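Local coordinates for protein putative histidinol-phosphate aminotransferase (Burkholderia pseudomallei, PDB 3P1T) that probably transfers an amino group from L-histidinol phosphate to 2-oxoglutarate, using pyridoxal 5'-phosphate as cofactor, in the histidine biosynthesis pathway, at residues F279-N284 with H310-I315; I299-A304 with D324-A329. All blocks are in the same frame, centred on the assembly; numbering follows the deposited sequence.

Contact 1: F279-N284 with H310-I315; sequences FVLVEN and HHHIRI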
loop_
_atom_site.group_PDB
_atom_site.type_symbol
_atom_site.label_atom_id
_atom_site.label_comp_id
_atom_site.label_asym_id
_atom_site.label_seq_id
_atom_site.Cartn_x
_atom_site.Cartn_y
_atom_site.Cartn_z
ATOM N N PHE A 279 6.223 19.188 -18.004
ATOM C CA PHE A 279 5.359 20.341 -17.778
ATOM C C PHE A 279 6.148 21.618 -17.934
ATOM O O PHE A 279 7.372 21.547 -18.006
ATOM C CB PHE A 279 4.732 20.268 -16.361
ATOM C CG PHE A 279 5.736 20.188 -15.233
ATOM C CD1 PHE A 279 6.435 21.316 -14.819
ATOM C CD2 PHE A 279 5.995 18.984 -14.600
ATOM C CE1 PHE A 279 7.399 21.230 -13.814
ATOM C CE2 PHE A 279 6.931 18.909 -13.565
ATOM C CZ PHE A 279 7.624 20.030 -13.179
ATOM N N VAL A 280 5.471 22.790 -17.924
ATOM C CA VAL A 280 6.145 24.096 -17.987
ATOM C C VAL A 280 5.526 25.033 -16.941
ATOM O O VAL A 280 4.296 25.031 -16.760
ATOM C CB VAL A 280 6.157 24.762 -19.391
ATOM C CG1 VAL A 280 7.094 24.034 -20.354
ATOM C CG2 VAL A 280 4.749 24.912 -19.975
ATOM N N LEU A 281 6.384 25.814 -16.228
ATOM C CA LEU A 281 5.911 26.811 -15.270
ATOM C C LEU A 281 5.754 28.136 -16.009
ATOM O O LEU A 281 6.695 28.574 -16.674
ATOM C CB LEU A 281 6.836 26.937 -14.064
ATOM C CG LEU A 281 6.302 27.780 -12.898
ATOM C CD1 LEU A 281 5.225 27.036 -12.110
ATOM C CD2 LEU A 281 7.414 28.159 -11.969
ATOM N N VAL A 282 4.548 28.735 -15.950
ATOM C CA VAL A 282 4.217 29.985 -16.642
ATOM C C VAL A 282 3.813 31.057 -15.616
ATOM O O VAL A 282 3.082 30.748 -14.673
ATOM C CB VAL A 282 3.096 29.753 -17.695
ATOM C CG1 VAL A 282 2.797 31.026 -18.486
ATOM C CG2 VAL A 282 3.469 28.629 -18.648
ATOM N N GLU A 283 4.288 32.314 -15.813
ATOM C CA GLU A 283 3.931 33.464 -14.973
ATOM C C GLU A 283 2.458 33.787 -15.141
ATOM O O GLU A 283 1.958 33.825 -16.278
ATOM C CB GLU A 283 4.774 34.705 -15.286
ATOM C CG GLU A 283 6.206 34.660 -14.777
ATOM C CD GLU A 283 6.999 35.951 -14.896
ATOM O OE1 GLU A 283 6.389 37.027 -15.112
ATOM O OE2 GLU A 283 8.240 35.884 -14.747
ATOM N N ASN A 284 1.756 34.001 -14.016
ATOM C CA ASN A 284 0.331 34.304 -14.048
ATOM C C ASN A 284 -0.026 35.429 -13.052
ATOM O O ASN A 284 -0.665 35.186 -12.030
ATOM C CB ASN A 284 -0.487 33.040 -13.758
ATOM C CG ASN A 284 -1.976 33.256 -13.859
ATOM O OD1 ASN A 284 -2.471 34.033 -14.695
ATOM N ND2 ASN A 284 -2.706 32.613 -12.960
ATOM N N HIS A 310 2.813 31.364 -5.905
ATOM C CA HIS A 310 1.561 32.039 -6.225
ATOM C C HIS A 310 1.741 32.870 -7.468
ATOM O O HIS A 310 2.864 33.314 -7.759
ATOM C CB HIS A 310 1.102 32.910 -5.057
ATOM C CG HIS A 310 0.946 32.127 -3.807
ATOM N ND1 HIS A 310 2.011 31.946 -2.930
ATOM C CD2 HIS A 310 -0.120 31.426 -3.357
ATOM C CE1 HIS A 310 1.555 31.147 -1.977
ATOM N NE2 HIS A 310 0.277 30.819 -2.182
ATOM N N HIS A 311 0.648 33.065 -8.214
ATOM C CA HIS A 311 0.630 33.855 -9.439
ATOM C C HIS A 311 1.586 33.231 -10.491
ATOM O O HIS A 311 2.309 33.923 -11.221
ATOM C CB HIS A 311 0.941 35.340 -9.169
ATOM C CG HIS A 311 -0.107 35.970 -8.311
ATOM N ND1 HIS A 311 -1.301 36.468 -8.838
ATOM C CD2 HIS A 311 -0.159 36.056 -6.965
ATOM C CE1 HIS A 311 -2.016 36.865 -7.791
ATOM N NE2 HIS A 311 -1.362 36.657 -6.646
ATOM N N HIS A 312 1.513 31.896 -10.568
ATOM C CA HIS A 312 2.175 30.995 -11.507
ATOM C C HIS A 312 1.249 29.837 -11.796
ATOM O O HIS A 312 0.452 29.467 -10.926
ATOM C CB HIS A 312 3.521 30.479 -10.968
ATOM C CG HIS A 312 4.660 31.442 -11.028
ATOM N ND1 HIS A 312 4.896 32.337 -10.006
ATOM C CD2 HIS A 312 5.653 31.551 -11.945
ATOM C CE1 HIS A 312 5.990 32.997 -10.356
ATOM N NE2 HIS A 312 6.482 32.556 -11.515
ATOM N N ILE A 313 1.344 29.248 -12.987
ATOM C CA ILE A 313 0.560 28.061 -13.315
ATOM C C ILE A 313 1.521 27.008 -13.868
ATOM O O ILE A 313 2.492 27.342 -14.544
ATOM C CB ILE A 313 -0.662 28.293 -14.261
ATOM C CG1 ILE A 313 -0.263 29.040 -15.564
ATOM C CG2 ILE A 313 -1.805 29.000 -13.516
ATOM C CD1 ILE A 313 -1.292 29.066 -16.652
ATOM N N ARG A 314 1.272 25.747 -13.534
ATOM C CA ARG A 314 2.047 24.617 -14.022
ATOM C C ARG A 314 1.183 23.902 -15.033
ATOM O O ARG A 314 0.135 23.351 -14.683
ATOM C CB ARG A 314 2.508 23.693 -12.869
ATOM C CG ARG A 314 3.552 22.660 -13.298
ATOM C CD ARG A 314 3.662 21.505 -12.320
ATOM N NE ARG A 314 2.440 20.706 -12.334
ATOM C CZ ARG A 314 2.030 19.949 -11.332
ATOM N NH1 ARG A 314 2.738 19.878 -10.215
ATOM N NH2 ARG A 314 0.894 19.275 -11.425
ATOM N N ILE A 315 1.570 23.993 -16.303
ATOM C CA ILE A 315 0.841 23.381 -17.417
ATOM C C ILE A 315 1.514 22.065 -17.797
ATOM O O ILE A 315 2.686 22.075 -18.188
ATOM C CB ILE A 315 0.775 24.358 -18.633
ATOM C CG1 ILE A 315 0.200 25.740 -18.236
ATOM C CG2 ILE A 315 0.002 23.703 -19.784
ATOM C CD1 ILE A 315 0.261 26.801 -19.321
HETATM O O HOH W 1 -2.021 31.575 -10.084
#
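Val280 pairs with Ile315 and Val282 with Ile313 where strands 279-283 and 312-316 run antiparallel in the four-stranded sheet of the small domain of a fold type I aminotransferase. Each of these hydrogen-bonded pairs carries two backbone bonds, the straightest from Val282 N to Ile313 O (2.9 Å, 173° at the hydrogen). Beyond these pairs Asn284 N also bonds His311 O (2.9 Å).

Beta-branched residues suit extended backbone, and Val280, Val282, Ile313 and Ile315 share one face, where Val282 CG2 meets Ile315 CD1 at 3.8 Å. Helix 244-267 packs on this face, through Leu265 against Val282 and Ile315.

On the other face lie Leu281, Glu283, His312 and Arg314. Arg314 puts CD over one face of the Phe279 ring, offset toward the rim and 3.8 Å from the centroid, a CH-pi contact; chi3 (67°) bends NE away from the extended line. Its NH1 bonds Asn146 OD1 and a tartrate probably from the crystallisation liquor, consistent with the small-domain arginine that binds the substrate's acidic group in relatives.

Asn284 ND2 lies 3.8 Å from Ile313 CG2 and bonds Gly287 O and a water, while OD1 bonds Thr290 OG1. Leu281 CD2 approaches His312 CD2 at 3.8 Å. The imidazole is steadied from its own segment: His312 ND1 donates to His310 O (3.2 Å), which lies in the ring plane.

Contact 2: I299-A304 with D324-A329; sequences IQVKDA and DRLLAA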
loop_
_atom_site.group_PDB
_atom_site.type_symbol
_atom_site.label_atom_id
_atom_site.label_comp_id
_atom_site.label_asym_id
_atom_site.label_seq_id
_atom_site.Cartn_x
_atom_site.Cartn_y
_atom_site.Cartn_z
ATOM N N ILE A 299 -10.455 23.498 -19.884
ATOM C CA ILE A 299 -9.014 23.291 -19.800
ATOM C C ILE A 299 -8.640 23.388 -18.323
ATOM O O ILE A 299 -8.950 24.382 -17.665
ATOM C CB ILE A 299 -8.253 24.280 -20.724
ATOM C CG1 ILE A 299 -8.611 23.973 -22.195
ATOM C CG2 ILE A 299 -6.734 24.166 -20.505
ATOM C CD1 ILE A 299 -8.223 24.978 -23.163
ATOM N N GLN A 300 -8.035 22.317 -17.792
ATOM C CA GLN A 300 -7.687 22.237 -16.378
ATOM C C GLN A 300 -6.152 22.271 -16.216
ATOM O O GLN A 300 -5.468 21.345 -16.643
ATOM C CB GLN A 300 -8.308 20.955 -15.770
ATOM C CG GLN A 300 -8.519 20.996 -14.276
ATOM N N VAL A 301 -5.610 23.363 -15.658
ATOM C CA VAL A 301 -4.166 23.486 -15.382
ATOM C C VAL A 301 -3.983 23.479 -13.838
ATOM O O VAL A 301 -4.983 23.417 -13.125
ATOM C CB VAL A 301 -3.461 24.706 -16.060
ATOM C CG1 VAL A 301 -3.537 24.620 -17.583
ATOM C CG2 VAL A 301 -3.975 26.048 -15.544
ATOM N N LYS A 302 -2.730 23.521 -13.331
ATOM C CA LYS A 302 -2.424 23.508 -11.897
ATOM C C LYS A 302 -1.995 24.892 -11.415
ATOM O O LYS A 302 -1.158 25.534 -12.053
ATOM C CB LYS A 302 -1.306 22.475 -11.605
ATOM C CG LYS A 302 -0.761 22.433 -10.155
ATOM C CD LYS A 302 -1.721 21.875 -9.107
ATOM C CE LYS A 302 -1.785 20.378 -9.141
ATOM N NZ LYS A 302 -2.668 19.836 -8.086
ATOM N N ASP A 303 -2.559 25.338 -10.272
ATOM C CA ASP A 303 -2.185 26.584 -9.603
ATOM C C ASP A 303 -0.919 26.292 -8.792
ATOM O O ASP A 303 -0.962 25.507 -7.845
ATOM C CB ASP A 303 -3.352 27.111 -8.733
ATOM C CG ASP A 303 -3.142 28.430 -7.990
ATOM O OD1 ASP A 303 -2.014 28.985 -8.049
ATOM O OD2 ASP A 303 -4.108 28.915 -7.359
ATOM N N ALA A 304 0.218 26.893 -9.185
ATOM C CA ALA A 304 1.507 26.651 -8.536
ATOM C C ALA A 304 1.583 27.290 -7.115
ATOM O O ALA A 304 2.604 27.133 -6.435
ATOM C CB ALA A 304 2.639 27.166 -9.413
ATOM N N ASP A 324 -2.898 21.560 -28.368
ATOM C CA ASP A 324 -3.570 22.407 -29.376
ATOM C C ASP A 324 -4.676 23.256 -28.706
ATOM O O ASP A 324 -4.720 24.473 -28.893
ATOM C CB ASP A 324 -4.179 21.554 -30.532
ATOM C CG ASP A 324 -3.270 21.100 -31.679
ATOM O OD1 ASP A 324 -2.125 21.619 -31.784
ATOM O OD2 ASP A 324 -3.738 20.283 -32.527
ATOM N N ARG A 325 -5.533 22.589 -27.883
ATOM C CA ARG A 325 -6.653 23.178 -27.138
ATOM C C ARG A 325 -6.154 24.266 -26.172
ATOM O O ARG A 325 -6.710 25.373 -26.173
ATOM C CB ARG A 325 -7.435 22.091 -26.376
ATOM C CG ARG A 325 -8.294 21.197 -27.286
ATOM C CD ARG A 325 -9.745 21.109 -26.835
ATOM N NE ARG A 325 -10.283 22.444 -26.571
ATOM C CZ ARG A 325 -10.897 22.811 -25.450
ATOM N NH1 ARG A 325 -11.145 21.919 -24.494
ATOM N NH2 ARG A 325 -11.315 24.059 -25.296
ATOM N N LEU A 326 -5.084 23.954 -25.397
ATOM C CA LEU A 326 -4.473 24.873 -24.446
ATOM C C LEU A 326 -3.923 26.106 -25.140
ATOM O O LEU A 326 -4.200 27.228 -24.698
ATOM C CB LEU A 326 -3.344 24.220 -23.635
ATOM C CG LEU A 326 -2.602 25.235 -22.763
ATOM C CD1 LEU A 326 -3.003 25.123 -21.324
ATOM C CD2 LEU A 326 -1.108 25.287 -23.053
ATOM N N LEU A 327 -3.124 25.900 -26.205
ATOM C CA LEU A 327 -2.500 27.008 -26.930
ATOM C C LEU A 327 -3.563 27.929 -27.559
ATOM O O LEU A 327 -3.390 29.150 -27.511
ATOM C CB LEU A 327 -1.521 26.494 -28.002
ATOM C CG LEU A 327 -0.230 25.820 -27.480
ATOM C CD1 LEU A 327 0.544 25.202 -28.606
ATOM C CD2 LEU A 327 0.664 26.785 -26.709
ATOM N N ALA A 328 -4.675 27.365 -28.074
ATOM C CA ALA A 328 -5.746 28.158 -28.696
ATOM C C ALA A 328 -6.457 29.024 -27.650
ATOM O O ALA A 328 -6.735 30.191 -27.918
ATOM C CB ALA A 328 -6.740 27.257 -29.404
ATOM N N ALA A 329 -6.681 28.477 -26.446
ATOM C CA ALA A 329 -7.313 29.192 -25.333
ATOM C C ALA A 329 -6.428 30.320 -24.808
ATOM O O ALA A 329 -6.941 31.413 -24.609
ATOM C CB ALA A 329 -7.636 28.234 -24.201
#
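Ile299 reaches from strand 299-303 to the near side of helix 320-333, meeting Arg325, Leu326 and Ala329. No hydrogen bond joins the two segments, and they meet by van der Waals contact.

The two branches of Ile299 divide the work. CG1 lies anti to the carbonyl carbon (chi1 -65°), and an extended chi2 (167°) sends CD1 on to Ala329 CB, 3.5 Å away; alanine's short side chain suits a buried place facing the sheet. CG2 touches Leu326 CD1 at 3.9 Å, the side chains crossing at about a right angle. The same leucine methyl meets Val301 CG1 at 3.8 Å, so Leu326 touches both Ile299 and Val301, whose CB atoms point toward the helix. Leu291 and Leu294 of helix 288-296 close round Val301.

Arg325 adds a different surface. Its chain is bent at chi2 and chi3, and Ile299 CD1 sits 3.8 Å above the guanidinium plane, offset toward the rim. A flat group suits this place because one face takes a methyl while its nitrogens keep polar partners: NH2 bonds Arg297 O and NH1, weakly, Gln17 O.

An amphipathic helix laid on the apolar face of a beta-sheet in this way is characteristic of the alpha/beta small domain of fold type I aminotransferases.

How the contacts relate
Contacts 1 and 2 are both largely buried and involve the same small-domain sheet, but in different directions. Contact 1 works within the sheet, strand to strand, through regular backbone bonds; contact 2 works across its face, strand to helix, chiefly through side chains. Strands 299-303 and 312-316 are neighbours, so the two join directly: Arg314 N lies 2.9 Å from Lys302 O, a probable hydrogen bond, and Ile315 CG2 packs at 3.7 Å on Leu326 CD1, extending the apolar layer of contact 1 under helix 320-333. Contact 1 surfaces at one end, where Glu283 and His311 are exposed, whereas no touching residue of contact 2 is exposed, and three are buried.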